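Local coordinates for protein pyrrolysyl-tRNA synthetase (Desulfitobacterium hafniense, PDB 3DSQ) that probably charges its cognate tRNA with pyrrolysine in an ATP-dependent reaction, working as a homodimeric class II aminoacyl-tRNA synthetase, at residues K79-K82 and A83-Q87; R187-R190 and L191-A195; D227-L230 and A231-A234. All blocks are in the same frame, centred on the assembly; numbering follows the deposited sequence.

Contact 1 (K79-K82 and A83-Q87); sequences KLAK and ALHQQ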
loop_
_atom_site.group_PDB
_atom_site.type_symbol
_atom_site.label_atom_id
_atom_site.label_comp_id
_atom_site.label_asym_id
_atom_site.label_seq_id
_atom_site.Cartn_x
_atom_site.Cartn_y
_atom_site.Cartn_z
ATOM N N LYS B 79 9.830 6.199 7.054
ATOM C CA LYS B 79 10.330 7.377 7.762
ATOM C C LYS B 79 9.233 8.101 8.537
ATOM O O LYS B 79 9.409 8.461 9.700
ATOM C CB LYS B 79 10.961 8.347 6.755
ATOM C CG LYS B 79 11.437 9.686 7.330
ATOM C CD LYS B 79 12.677 9.547 8.216
ATOM C CE LYS B 79 13.091 10.904 8.782
ATOM N NZ LYS B 79 14.297 10.836 9.660
ATOM N N LEU B 80 8.098 8.317 7.883
ATOM C CA LEU B 80 6.981 9.007 8.510
ATOM C C LEU B 80 6.335 8.167 9.608
ATOM O O LEU B 80 5.970 8.690 10.658
ATOM C CB LEU B 80 5.933 9.384 7.457
ATOM C CG LEU B 80 6.369 10.329 6.331
ATOM C CD1 LEU B 80 5.192 10.583 5.388
ATOM C CD2 LEU B 80 6.862 11.640 6.912
ATOM N N ALA B 81 6.205 6.866 9.369
ATOM C CA ALA B 81 5.592 5.973 10.346
ATOM C C ALA B 81 6.389 5.931 11.650
ATOM O O ALA B 81 5.826 6.093 12.733
ATOM C CB ALA B 81 5.466 4.568 9.764
ATOM N N LYS B 82 7.695 5.706 11.551
ATOM C CA LYS B 82 8.538 5.662 12.746
ATOM C C LYS B 82 8.438 6.953 13.552
ATOM O O LYS B 82 8.312 6.923 14.772
ATOM C CB LYS B 82 10.001 5.403 12.363
ATOM C CG LYS B 82 10.230 4.007 11.808
ATOM C CD LYS B 82 11.685 3.749 11.478
ATOM C CE LYS B 82 11.886 2.307 11.039
ATOM N NZ LYS B 82 13.315 2.030 10.712
ATOM N N ALA B 83 8.477 8.087 12.865
ATOM C CA ALA B 83 8.394 9.378 13.532
ATOM C C ALA B 83 7.093 9.572 14.313
ATOM O O ALA B 83 7.075 10.229 15.354
ATOM C CB ALA B 83 8.568 10.501 12.516
ATOM N N LEU B 84 6.001 8.997 13.821
ATOM C CA LEU B 84 4.724 9.141 14.512
ATOM C C LEU B 84 4.570 8.109 15.629
ATOM O O LEU B 84 3.873 8.344 16.614
ATOM C CB LEU B 84 3.576 9.037 13.508
ATOM C CG LEU B 84 3.543 10.223 12.543
ATOM C CD1 LEU B 84 2.479 10.024 11.467
ATOM C CD2 LEU B 84 3.268 11.484 13.341
ATOM N N HIS B 85 5.225 6.965 15.464
ATOM C CA HIS B 85 5.196 5.914 16.472
ATOM C C HIS B 85 5.920 6.472 17.699
ATOM O O HIS B 85 5.544 6.200 18.841
ATOM C CB HIS B 85 5.939 4.673 15.968
ATOM C CG HIS B 85 5.277 3.989 14.814
ATOM N ND1 HIS B 85 5.968 3.177 13.940
ATOM C CD2 HIS B 85 3.985 3.969 14.407
ATOM C CE1 HIS B 85 5.129 2.688 13.041
ATOM N NE2 HIS B 85 3.921 3.153 13.304
ATOM N N GLN B 86 6.956 7.268 17.443
ATOM C CA GLN B 86 7.757 7.869 18.507
ATOM C C GLN B 86 6.979 8.966 19.220
ATOM O O GLN B 86 7.382 9.431 20.286
ATOM C CB GLN B 86 9.067 8.428 17.933
ATOM C CG GLN B 86 9.870 7.389 17.168
ATOM C CD GLN B 86 11.268 7.858 16.789
ATOM O OE1 GLN B 86 11.492 9.041 16.532
ATOM N NE2 GLN B 86 12.211 6.923 16.739
ATOM N N GLN B 87 5.859 9.376 18.632
ATOM C CA GLN B 87 5.020 10.403 19.231
ATOM C C GLN B 87 3.743 9.767 19.764
ATOM O O GLN B 87 2.741 10.444 19.993
ATOM C CB GLN B 87 4.686 11.477 18.203
ATOM C CG GLN B 87 5.922 12.120 17.594
ATOM C CD GLN B 87 6.716 12.941 18.597
ATOM O OE1 GLN B 87 7.885 13.260 18.370
ATOM N NE2 GLN B 87 6.082 13.296 19.702
#
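Ala81 and His85 meet one turn apart near the C-terminal end of helix 72-85, in the class II synthetase core; a helix leading into short strands and packed against a second subunit is consistent with motif 1 of that class. The backbone supplies the regular part of the contact. Leu84 N gives its hydrogen to Leu80 O at 3.2 Å, and His85 N reaches Ala81 O at 2.9 Å. Ala81 O also takes a weak second bond from Leu84 N, 3.1 Å away, so the same carbonyl serves both an i+3 and an i+4 partner.

The imidazole of His85 adds a contact of another kind. With CG beside the backbone N (chi1 -67°), the ring folds back along the helix until Ala81 O stands 3.0 Å above its plane, over the centre of one face. Ala81 CB completes the approach, touching His85 CE1 at 3.8 Å. Beyond the turn, NE2 is hydrogen-bonded to Gln91 OE1, which fixes the outer end of the ring. Were His85 replaced by an alanine, Gln91 OE1 would probably lose this partner and the flank of the Ala81 carbonyl now lying against the ring would be uncovered.

Nonpolar packing serves the buried flank, where Leu80 and Leu84 both reach Leu175 of strand 171-180. Leu80 and Ala83 also touch Ala201 of helix 187-201. Lys82 extends towards the dimer partner: its NZ forms a salt bridge with Glu78 of its own chain and also lies close to the like-charged NZ of Lys82 of the second subunit, whose Arg70 packs on His85. Within the turn itself, Leu84 CG rests 3.4 Å from Leu80 O.

Contact 2 (R187-R190 and L191-A195); sequences RHQR and LEDMA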
loop_
_atom_site.group_PDB
_atom_site.type_symbol
_atom_site.label_atom_id
_atom_site.label_comp_id
_atom_site.label_asym_id
_atom_site.label_seq_id
_atom_site.Cartn_x
_atom_site.Cartn_y
_atom_site.Cartn_z
ATOM N N ARG B 187 -6.252 22.761 19.869
ATOM C CA ARG B 187 -6.416 22.239 18.515
ATOM C C ARG B 187 -5.447 22.830 17.495
ATOM O O ARG B 187 -4.713 22.094 16.832
ATOM C CB ARG B 187 -7.855 22.443 18.046
ATOM C CG ARG B 187 -8.860 21.586 18.802
ATOM C CD ARG B 187 -10.277 21.841 18.322
ATOM N NE ARG B 187 -10.678 23.226 18.550
ATOM C CZ ARG B 187 -11.840 23.741 18.168
ATOM N NH1 ARG B 187 -12.730 22.987 17.534
ATOM N NH2 ARG B 187 -12.112 25.015 18.413
ATOM N N HIS B 188 -5.441 24.154 17.372
ATOM C CA HIS B 188 -4.556 24.830 16.428
ATOM C C HIS B 188 -3.076 24.493 16.642
ATOM O O HIS B 188 -2.314 24.401 15.678
ATOM C CB HIS B 188 -4.775 26.343 16.507
ATOM C CG HIS B 188 -6.112 26.785 15.993
ATOM N ND1 HIS B 188 -6.405 26.861 14.648
ATOM C CD2 HIS B 188 -7.242 27.148 16.644
ATOM C CE1 HIS B 188 -7.658 27.252 14.493
ATOM N NE2 HIS B 188 -8.188 27.433 15.688
ATOM N N GLN B 189 -2.672 24.296 17.895
ATOM C CA GLN B 189 -1.280 23.957 18.195
ATOM C C GLN B 189 -0.973 22.490 17.874
ATOM O O GLN B 189 0.153 22.154 17.517
ATOM C CB GLN B 189 -0.957 24.258 19.664
ATOM C CG GLN B 189 0.401 23.718 20.143
ATOM C CD GLN B 189 1.596 24.308 19.394
ATOM O OE1 GLN B 189 1.950 25.475 19.575
ATOM N NE2 GLN B 189 2.220 23.497 18.547
ATOM N N ARG B 190 -1.963 21.612 18.008
ATOM C CA ARG B 190 -1.753 20.203 17.686
ATOM C C ARG B 190 -1.503 20.071 16.194
ATOM O O ARG B 190 -0.567 19.399 15.769
ATOM C CB ARG B 190 -2.970 19.363 18.056
ATOM C CG ARG B 190 -2.965 18.847 19.471
ATOM C CD ARG B 190 -1.755 17.972 19.764
ATOM N NE ARG B 190 -1.981 17.198 20.982
ATOM C CZ ARG B 190 -2.296 17.729 22.161
ATOM N NH1 ARG B 190 -2.411 19.042 22.284
ATOM N NH2 ARG B 190 -2.523 16.945 23.208
ATOM N N LEU B 191 -2.358 20.705 15.398
ATOM C CA LEU B 191 -2.199 20.671 13.956
ATOM C C LEU B 191 -0.782 21.121 13.609
ATOM O O LEU B 191 -0.136 20.537 12.740
ATOM C CB LEU B 191 -3.241 21.570 13.281
ATOM C CG LEU B 191 -4.652 20.954 13.268
ATOM C CD1 LEU B 191 -5.624 21.874 12.551
ATOM C CD2 LEU B 191 -4.611 19.588 12.572
ATOM N N GLU B 192 -0.297 22.157 14.295
ATOM C CA GLU B 192 1.061 22.647 14.066
ATOM C C GLU B 192 2.060 21.550 14.406
ATOM O O GLU B 192 2.948 21.244 13.612
ATOM C CB GLU B 192 1.369 23.867 14.941
ATOM C CG GLU B 192 0.916 25.206 14.387
ATOM C CD GLU B 192 1.608 26.373 15.089
ATOM O OE1 GLU B 192 1.492 26.487 16.331
ATOM O OE2 GLU B 192 2.270 27.173 14.396
ATOM N N ASP B 193 1.918 20.969 15.594
ATOM C CA ASP B 193 2.810 19.902 16.033
ATOM C C ASP B 193 2.874 18.794 14.986
ATOM O O ASP B 193 3.957 18.384 14.564
ATOM C CB ASP B 193 2.329 19.294 17.352
ATOM C CG ASP B 193 2.316 20.293 18.496
ATOM O OD1 ASP B 193 3.224 21.159 18.555
ATOM O OD2 ASP B 193 1.404 20.194 19.349
ATOM N N MET B 194 1.706 18.307 14.582
ATOM C CA MET B 194 1.614 17.244 13.589
ATOM C C MET B 194 2.335 17.623 12.306
ATOM O O MET B 194 3.127 16.851 11.783
ATOM C CB MET B 194 0.148 16.944 13.278
ATOM C CG MET B 194 -0.675 16.602 14.502
ATOM S SD MET B 194 -2.373 16.192 14.068
ATOM C CE MET B 194 -2.472 14.546 14.690
ATOM N N ALA B 195 2.051 18.813 11.794
ATOM C CA ALA B 195 2.687 19.283 10.571
ATOM C C ALA B 195 4.210 19.241 10.716
ATOM O O ALA B 195 4.921 18.693 9.864
ATOM C CB ALA B 195 2.233 20.691 10.267
#
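Gln189 and Asp193 stand one turn apart at the start of helix 187-201, an amphipathic helix lying across the large, mostly antiparallel sheet of the class II synthetase core. Its main-chain bonds are regular. Leu191 N bonds Arg187 O at 3.1 Å, and Met194 N bonds Arg190 O at 2.8 Å. Asp193 N reaches Gln189 O at 2.9 Å, whereas the bond from Glu192 N to His188 O is weak.

The polar side chains crowd on the outer flank. Gln189 leaves with CG anti to its main-chain nitrogen (chi1 170°) and then bends at the next bond, which swings the amide forward over the following turn. There it crosses Asp193 at about a right angle, amide and carboxylate planes 22° apart, and NE2 approaches Asp193 OD1 in a weak hydrogen bond, strongly bent and so short as modelled that its exact geometry is doubtful. The amide oxygen faces a less favourable neighbour: Gln189 OE1 lies 3.4 Å from Glu192 OE1, both of them acceptors. Asp193 OD2 likewise sits 3.0 Å from the carbonyl Gln189 O, so acceptors cluster here and would probably disfavour each other.

Arg190 makes no salt bridge with Asp193, Arg190 NE and Asp193 OD2 lying 4.8 Å apart. Its guanidinium is engaged elsewhere, through salt bridges with Glu179 and Glu186, while that of Arg187 is tied by NH1 to the carbonyl of Gly236.

Apolar packing occupies the sheet-facing flank. Leu191 presses on Val221, Met235 and Val251, and Ala195 on Val223 and Leu253, joining the helix to three adjacent strands. Met194 CG, meanwhile, tucks against the preceding turn, 3.1 Å from Arg190 O.

Contact 3 (D227-L230 and A231-A234); sequences DLEL and ASGA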
loop_
_atom_site.group_PDB
_atom_site.type_symbol
_atom_site.label_atom_id
_atom_site.label_comp_id
_atom_site.label_asym_id
_atom_site.label_seq_id
_atom_site.Cartn_x
_atom_site.Cartn_y
_atom_site.Cartn_z
ATOM N N ASP B 227 3.439 28.880 -2.929
ATOM C CA ASP B 227 2.097 28.666 -3.466
ATOM C C ASP B 227 1.867 27.161 -3.636
ATOM O O ASP B 227 1.069 26.724 -4.462
ATOM C CB ASP B 227 1.963 29.383 -4.819
ATOM C CG ASP B 227 0.541 29.350 -5.374
ATOM O OD1 ASP B 227 0.084 28.271 -5.808
ATOM O OD2 ASP B 227 -0.123 30.412 -5.377
ATOM N N LEU B 228 2.568 26.365 -2.839
ATOM C CA LEU B 228 2.445 24.920 -2.933
ATOM C C LEU B 228 1.818 24.286 -1.698
ATOM O O LEU B 228 2.364 24.382 -0.600
ATOM C CB LEU B 228 3.823 24.303 -3.177
ATOM C CG LEU B 228 4.568 24.767 -4.432
ATOM C CD1 LEU B 228 5.966 24.166 -4.456
ATOM C CD2 LEU B 228 3.785 24.359 -5.669
ATOM N N GLU B 229 0.676 23.632 -1.883
ATOM C CA GLU B 229 0.002 22.969 -0.772
ATOM C C GLU B 229 0.653 21.625 -0.493
ATOM O O GLU B 229 0.809 20.801 -1.396
ATOM C CB GLU B 229 -1.478 22.734 -1.076
ATOM C CG GLU B 229 -2.203 22.016 0.062
ATOM C CD GLU B 229 -3.653 21.710 -0.256
ATOM O OE1 GLU B 229 -3.910 21.028 -1.271
ATOM O OE2 GLU B 229 -4.536 22.147 0.513
ATOM N N LEU B 230 1.023 21.407 0.762
ATOM C CA LEU B 230 1.652 20.158 1.164
ATOM C C LEU B 230 0.715 19.296 2.005
ATOM O O LEU B 230 0.923 18.089 2.134
ATOM C CB LEU B 230 2.933 20.451 1.952
ATOM C CG LEU B 230 4.195 20.723 1.120
ATOM C CD1 LEU B 230 3.892 21.686 -0.024
ATOM C CD2 LEU B 230 5.279 21.279 2.029
ATOM N N ALA B 231 -0.317 19.914 2.570
ATOM C CA ALA B 231 -1.254 19.183 3.412
ATOM C C ALA B 231 -2.436 20.025 3.864
ATOM O O ALA B 231 -2.362 21.254 3.920
ATOM C CB ALA B 231 -0.525 18.632 4.633
ATOM N N SER B 232 -3.528 19.342 4.192
ATOM C CA SER B 232 -4.738 20.001 4.664
ATOM C C SER B 232 -5.223 19.357 5.958
ATOM O O SER B 232 -5.401 18.144 6.030
ATOM C CB SER B 232 -5.828 19.919 3.601
ATOM O OG SER B 232 -5.423 20.603 2.432
ATOM N N GLY B 233 -5.421 20.182 6.981
ATOM C CA GLY B 233 -5.887 19.685 8.264
ATOM C C GLY B 233 -7.284 20.187 8.569
ATOM O O GLY B 233 -7.661 21.271 8.132
ATOM N N ALA B 234 -8.058 19.396 9.303
ATOM C CA ALA B 234 -9.419 19.777 9.664
ATOM C C ALA B 234 -9.536 19.780 11.185
ATOM O O ALA B 234 -8.600 19.394 11.886
ATOM C CB ALA B 234 -10.432 18.815 9.035
#
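Glu229 and Ser232 are brought together by complementary first torsions. In Glu229, CG is anti to the main-chain nitrogen (chi1 179°) and the chain runs on extended past CG, carrying the carboxylate forward along the strand; Ser232 holds OG beside its own nitrogen (chi1 -63°), turned back to meet it. Glu229 OE2 thereby comes within 2.6 Å of Ser232 OG. The approach is close, but its angle is too poor for a hydrogen bond. On the way, Glu229 CG passes 3.8 Å from Ala231 N and 3.9 Å from Ala231 O, so the aliphatic part of Glu229 lies alongside the Ala231 backbone.

A classic beta bulge probably accounts for this pairing. Leu230 and Ala231 both sit opposite Val223 on the adjoining strand, and Leu230 takes a helix-like backbone turn within the extended chain. The extra residue bends the strand, its short halves running at 57° to each other, and lets residues three apart share a side.

Outside the pair, Glu229 has a long, weak ion pair with Arg259, and its side chain is about 8 Å from a bound sodium ion, whose site is formed by Ser163, Gln164 and Gln167. Glu229 and Ser232 both pack on Asp222. Strand 228-236 forms a hairpin with strand 219-225 and lies antiparallel to strand 250-256 on its other edge, with Ala231 against Phe255 of that strand and Leu230 against Leu260 and Ile263 of helix 257-265.

How the contacts relate
The three contacts follow one another along the chain within the class II core. Contacts 1 and 2 lie on helices 72-85 and 187-201, their centres about 16 Å apart and on the same side of the chain's centre; the nearest atoms stay about 6 Å apart, although Ala201, further along the second helix, packs on contact 1. Contact 3 belongs to the large mixed sheet. Its centre is about 13 Å from that of contact 2, which it touches where Leu191 CD1 meets Ala234 O at 3.9 Å, and about 20 Å from that of contact 1. Helix 187-201 thus packs against both the dimer-facing helix and the sheet, whose bulged strand passes near the sodium ion.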